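Local coordinates for glutamate receptor 1 (PDB 4IO2), which probably works as a ligand-gated ion channel of a rotifer, and whose ligand-binding domain, the part crystallised, holds glutamate, at residues A[181-193]-A[236-248]. Sequence-based numbering, arbitrary orientation. Where two conformers were deposited one is given.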
loop_
_atom_site.group_PDB
_atom_site.type_symbol
_atom_site.label_atom_id
_atom_site.label_comp_id
_atom_site.label_asym_id
_atom_site.label_seq_id
_atom_site.Cartn_x
_atom_site.Cartn_y
_atom_site.Cartn_z
ATOM N N ILE A 181 -5.713 9.434 8.742
ATOM C CA ILE A 181 -6.920 8.825 9.278
ATOM C C ILE A 181 -6.694 8.018 10.550
ATOM O O ILE A 181 -7.544 8.046 11.450
ATOM C CB ILE A 181 -7.620 7.943 8.192
ATOM C CG1 ILE A 181 -8.995 7.475 8.649
ATOM C CG2 ILE A 181 -6.724 6.757 7.742
ATOM C CD1 ILE A 181 -9.779 6.804 7.508
ATOM N N GLY A 182 -5.618 7.261 10.649
ATOM C CA GLY A 182 -5.463 6.424 11.837
ATOM C C GLY A 182 -5.301 7.180 13.132
ATOM O O GLY A 182 -6.010 6.937 14.098
ATOM N N THR A 183 -4.396 8.145 13.142
ATOM C CA THR A 183 -4.237 8.996 14.316
ATOM C C THR A 183 -5.436 9.972 14.498
ATOM O O THR A 183 -5.774 10.312 15.636
ATOM C CB THR A 183 -2.895 9.773 14.280
ATOM O OG1 THR A 183 -2.761 10.471 13.018
ATOM C CG2 THR A 183 -1.712 8.812 14.518
ATOM N N ALA A 184 -6.065 10.420 13.402
ATOM C CA ALA A 184 -7.225 11.322 13.515
ATOM C C ALA A 184 -8.356 10.585 14.241
ATOM O O ALA A 184 -9.004 11.145 15.122
ATOM C CB ALA A 184 -7.705 11.755 12.126
ATOM N N GLU A 185 -8.591 9.328 13.864
ATOM C CA GLU A 185 -9.619 8.530 14.540
ATOM C C GLU A 185 -9.222 8.339 16.006
ATOM O O GLU A 185 -10.046 8.460 16.909
ATOM C CB GLU A 185 -9.717 7.155 13.888
ATOM C CG GLU A 185 -10.447 7.145 12.555
ATOM C CD GLU A 185 -10.379 5.777 11.843
ATOM O OE1 GLU A 185 -9.658 4.838 12.320
ATOM O OE2 GLU A 185 -11.074 5.621 10.803
ATOM N N TYR A 186 -7.970 7.981 16.264
ATOM C CA TYR A 186 -7.559 7.742 17.632
ATOM C C TYR A 186 -7.812 8.971 18.504
ATOM O O TYR A 186 -8.370 8.862 19.605
ATOM C CB TYR A 186 -6.086 7.328 17.688
ATOM C CG TYR A 186 -5.614 7.071 19.095
ATOM C CD1 TYR A 186 -5.833 5.848 19.720
ATOM C CD2 TYR A 186 -4.949 8.049 19.799
ATOM C CE1 TYR A 186 -5.424 5.639 21.041
ATOM C CE2 TYR A 186 -4.559 7.859 21.103
ATOM C CZ TYR A 186 -4.783 6.671 21.718
ATOM O OH TYR A 186 -4.343 6.514 23.033
ATOM N N VAL A 187 -7.336 10.123 18.065
ATOM C CA VAL A 187 -7.387 11.324 18.875
ATOM C C VAL A 187 -8.821 11.793 19.082
ATOM O O VAL A 187 -9.214 12.176 20.186
ATOM C CB VAL A 187 -6.490 12.397 18.248
ATOM C CG1 VAL A 187 -6.791 13.745 18.824
ATOM C CG2 VAL A 187 -4.995 11.975 18.432
ATOM N N THR A 188 -9.611 11.750 18.025
ATOM C CA THR A 188 -11.009 12.195 18.159
ATOM C C THR A 188 -11.874 11.176 18.912
ATOM O O THR A 188 -12.915 11.548 19.455
ATOM C CB THR A 188 -11.668 12.539 16.780
ATOM O OG1 THR A 188 -11.640 11.410 15.893
ATOM C CG2 THR A 188 -10.949 13.739 16.136
ATOM N N ASN A 189 -11.451 9.909 18.960
ATOM C CA ASN A 189 -12.208 8.900 19.724
ATOM C C ASN A 189 -11.723 8.724 21.156
ATOM O O ASN A 189 -12.411 8.112 21.969
ATOM C CB ASN A 189 -12.210 7.546 19.027
ATOM C CG ASN A 189 -13.028 7.534 17.764
ATOM O OD1 ASN A 189 -13.906 8.370 17.582
ATOM N ND2 ASN A 189 -12.737 6.593 16.877
ATOM N N ASN A 190 -10.602 9.327 21.520
ATOM C CA ASN A 190 -10.040 9.083 22.852
ATOM C C ASN A 190 -9.571 10.283 23.636
ATOM O O ASN A 190 -9.437 10.187 24.844
ATOM C CB ASN A 190 -8.843 8.135 22.706
ATOM C CG ASN A 190 -9.257 6.749 22.296
ATOM O OD1 ASN A 190 -9.754 5.980 23.126
ATOM N ND2 ASN A 190 -9.095 6.421 21.009
ATOM N N ILE A 191 -9.282 11.400 22.973
ATOM C CA ILE A 191 -8.642 12.534 23.659
ATOM C C ILE A 191 -9.412 13.817 23.487
ATOM O O ILE A 191 -9.694 14.475 24.477
ATOM C CB ILE A 191 -7.180 12.721 23.227
ATOM C CG1 ILE A 191 -6.411 11.436 23.594
ATOM C CG2 ILE A 191 -6.569 13.965 23.873
ATOM C CD1 ILE A 191 -5.132 11.345 22.902
ATOM N N TYR A 192 -9.740 14.157 22.243
ATOM C CA TYR A 192 -10.504 15.362 21.919
ATOM C C TYR A 192 -11.901 15.017 21.454
ATOM O O TYR A 192 -12.172 14.969 20.252
ATOM C CB TYR A 192 -9.781 16.196 20.861
ATOM C CG TYR A 192 -8.542 16.842 21.393
ATOM C CD1 TYR A 192 -8.597 18.045 22.042
ATOM C CD2 TYR A 192 -7.309 16.244 21.244
ATOM C CE1 TYR A 192 -7.458 18.634 22.529
ATOM C CE2 TYR A 192 -6.171 16.831 21.727
ATOM C CZ TYR A 192 -6.259 18.008 22.385
ATOM O OH TYR A 192 -5.130 18.592 22.881
ATOM N N CYS A 193 -12.780 14.796 22.433
ATOM C CA CYS A 193 -14.099 14.279 22.174
ATOM C C CYS A 193 -15.000 15.301 21.466
ATOM O O CYS A 193 -16.035 14.923 20.926
ATOM C CB CYS A 193 -14.722 13.807 23.496
ATOM S SG CYS A 193 -13.737 12.518 24.367
ATOM N N ASN A 236 -2.240 -7.310 13.987
ATOM C CA ASN A 236 -2.375 -7.427 15.438
ATOM C C ASN A 236 -1.922 -6.177 16.161
ATOM O O ASN A 236 -2.545 -5.721 17.116
ATOM C CB ASN A 236 -1.523 -8.592 15.976
ATOM C CG ASN A 236 -1.959 -9.934 15.476
ATOM O OD1 ASN A 236 -3.097 -10.132 15.015
ATOM N ND2 ASN A 236 -1.040 -10.910 15.608
ATOM N N LEU A 237 -0.844 -5.585 15.669
ATOM C CA LEU A 237 -0.308 -4.384 16.276
ATOM C C LEU A 237 -1.255 -3.214 16.087
ATOM O O LEU A 237 -1.454 -2.413 17.008
ATOM C CB LEU A 237 1.045 -4.015 15.666
ATOM C CG LEU A 237 2.238 -4.766 16.193
ATOM C CD1 LEU A 237 3.475 -4.320 15.440
ATOM C CD2 LEU A 237 2.361 -4.454 17.688
ATOM N N LYS A 238 -1.829 -3.106 14.890
ATOM C CA LYS A 238 -2.775 -2.032 14.644
ATOM C C LYS A 238 -3.974 -2.157 15.603
ATOM O O LYS A 238 -4.413 -1.163 16.210
ATOM C CB LYS A 238 -3.194 -1.991 13.171
ATOM C CG LYS A 238 -4.040 -0.762 12.831
ATOM C CD LYS A 238 -4.387 -0.722 11.356
ATOM C CE LYS A 238 -3.165 -0.307 10.532
ATOM N NZ LYS A 238 -3.464 -0.224 9.061
ATOM N N LYS A 239 -4.518 -3.370 15.736
ATOM C CA LYS A 239 -5.648 -3.598 16.615
ATOM C C LYS A 239 -5.288 -3.246 18.059
ATOM O O LYS A 239 -6.036 -2.538 18.757
ATOM C CB LYS A 239 -6.158 -5.040 16.515
ATOM C CG LYS A 239 -7.263 -5.409 17.509
ATOM C CD LYS A 239 -7.729 -6.854 17.339
ATOM C CE LYS A 239 -8.801 -7.258 18.368
ATOM N NZ LYS A 239 -9.420 -8.590 18.093
ATOM N N LYS A 240 -4.111 -3.673 18.503
ATOM C CA LYS A 240 -3.677 -3.433 19.886
ATOM C C LYS A 240 -3.667 -1.943 20.247
ATOM O O LYS A 240 -4.132 -1.543 21.299
ATOM C CB LYS A 240 -2.279 -4.025 20.125
ATOM C CG LYS A 240 -1.671 -3.697 21.477
ATOM C CD LYS A 240 -0.286 -4.306 21.665
ATOM C CE LYS A 240 0.310 -3.847 22.990
ATOM N NZ LYS A 240 1.698 -4.361 23.190
ATOM N N TRP A 241 -3.103 -1.114 19.373
ATOM C CA TRP A 241 -2.906 0.290 19.674
ATOM C C TRP A 241 -4.060 1.194 19.239
ATOM O O TRP A 241 -4.201 2.283 19.787
ATOM C CB TRP A 241 -1.569 0.768 19.066
ATOM C CG TRP A 241 -0.407 0.125 19.796
ATOM C CD1 TRP A 241 0.335 -0.977 19.407
ATOM C CD2 TRP A 241 0.085 0.483 21.105
ATOM N NE1 TRP A 241 1.259 -1.282 20.371
ATOM C CE2 TRP A 241 1.125 -0.424 21.425
ATOM C CE3 TRP A 241 -0.243 1.487 22.017
ATOM C CZ2 TRP A 241 1.842 -0.349 22.608
ATOM C CZ3 TRP A 241 0.460 1.559 23.227
ATOM C CH2 TRP A 241 1.494 0.630 23.514
ATOM N N PHE A 242 -4.837 0.797 18.239
ATOM C CA PHE A 242 -5.821 1.714 17.643
ATOM C C PHE A 242 -7.274 1.352 17.889
ATOM O O PHE A 242 -8.155 2.196 17.711
ATOM C CB PHE A 242 -5.604 1.854 16.137
ATOM C CG PHE A 242 -4.328 2.601 15.782
ATOM C CD1 PHE A 242 -3.109 1.924 15.742
ATOM C CD2 PHE A 242 -4.344 3.971 15.555
ATOM C CE1 PHE A 242 -1.932 2.623 15.422
ATOM C CE2 PHE A 242 -3.171 4.672 15.227
ATOM C CZ PHE A 242 -1.971 3.980 15.190
ATOM N N GLN A 243 -7.575 0.159 18.381
ATOM C CA GLN A 243 -8.999 -0.179 18.631
ATOM C C GLN A 243 -9.772 0.622 19.715
ATOM O O GLN A 243 -10.983 0.654 19.751
ATOM C CB GLN A 243 -9.183 -1.674 18.814
ATOM C CG GLN A 243 -9.465 -2.343 17.486
ATOM C CD GLN A 243 -10.254 -3.668 17.605
ATOM O OE1 GLN A 243 -10.477 -4.205 18.707
ATOM N NE2 GLN A 243 -10.675 -4.193 16.458
ATOM N N THR A 244 -9.082 1.317 20.566
ATOM C CA THR A 244 -9.716 1.929 21.707
ATOM C C THR A 244 -10.639 3.100 21.327
ATOM O O THR A 244 -10.350 3.848 20.401
ATOM C CB THR A 244 -8.565 2.476 22.607
ATOM O OG1 THR A 244 -7.545 1.456 22.748
ATOM C CG2 THR A 244 -9.118 2.952 24.026
ATOM N N LYS A 245 -11.723 3.274 22.082
ATOM C CA LYS A 245 -12.629 4.404 21.923
ATOM C C LYS A 245 -13.189 4.807 23.284
ATOM O O LYS A 245 -14.190 4.249 23.730
ATOM C CB LYS A 245 -13.759 4.007 20.979
ATOM C CG LYS A 245 -14.704 5.075 20.585
ATOM C CD LYS A 245 -15.504 4.593 19.356
ATOM C CE LYS A 245 -14.669 3.679 18.440
ATOM N NZ LYS A 245 -15.353 3.372 17.151
ATOM N N ALA A 246 -12.520 5.766 23.929
ATOM C CA ALA A 246 -12.861 6.226 25.292
ATOM C C ALA A 246 -13.989 7.239 25.325
ATOM O O ALA A 246 -14.698 7.360 26.330
ATOM C CB ALA A 246 -11.608 6.864 25.948
ATOM N N CYS A 247 -14.134 8.037 24.282
ATOM C CA CYS A 247 -15.100 9.139 24.295
ATOM C C CYS A 247 -16.498 8.561 24.308
ATOM O O CYS A 247 -16.745 7.529 23.691
ATOM C CB CYS A 247 -14.919 10.042 23.067
ATOM S SG CYS A 247 -13.389 11.062 22.990
ATOM N N PRO A 248 -17.419 9.215 25.025
ATOM C CA PRO A 248 -18.762 8.662 25.169
ATOM C C PRO A 248 -19.574 8.724 23.890
ATOM O O PRO A 248 -19.135 9.248 22.861
ATOM C CB PRO A 248 -19.390 9.554 26.240
ATOM C CG PRO A 248 -18.704 10.810 26.172
ATOM C CD PRO A 248 -17.284 10.510 25.705
ATOM O OXT PRO A 248 -20.705 8.242 23.882
HETATM O O HOH W 1 -10.664 4.692 17.753
#
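Helix 181-190 and helix 236-242 run 27° from parallel with axes 11.6 Å apart, and most of the joining is done by the tail 243-248, which passes the end of the first helix with the CA atoms of Asn190 and Ala246 4.7 Å apart, the closest backbone pair. Cys247 N gives a nearly straight hydrogen bond to Asn189 O (2.9 Å). Asn190 uses both ends of its amide on the tail: ND2 donates to Thr244 O (2.9 Å), meeting that carbonyl from above its plane, while OD1 takes Ala246 N, again from above the amide plane. The second N-H of ND2 goes back to Tyr186 O, on a lone pair, so three bonds fix the rotation of the amide, which lies against one face of the Tyr186 ring. Replacing Asn190 with alanine is likely to strip a donor from Tyr186 O and from Thr244 O, which a water also bridges to Asn189 ND2, and to cost Ala246 N its bond to OD1. Just beyond, Cys193 SG and Cys247 SG close a disulfide (2.0 Å, chi3 -84°), tying the C-terminal tail to the loop that follows helix 181-190 in the ligand-binding domain, a clamshell of the periplasmic-binding-protein fold. Lys245 lies alongside Asn189, its CG 3.8 Å from Asn189 CB. Where the helices themselves meet, Phe242 has CG beside its backbone N (chi1 -69°), which brings the ring edge to Gly182 O, 3.7 Å from CD2; Phe20 meets the same ring edge-to-face. Tyr186 CE1 comes within 3.8 Å of Trp241 O. At the start of helix 181-190, Thr183 sits close to Asp85 and Asp180, both of which bind the glutamate.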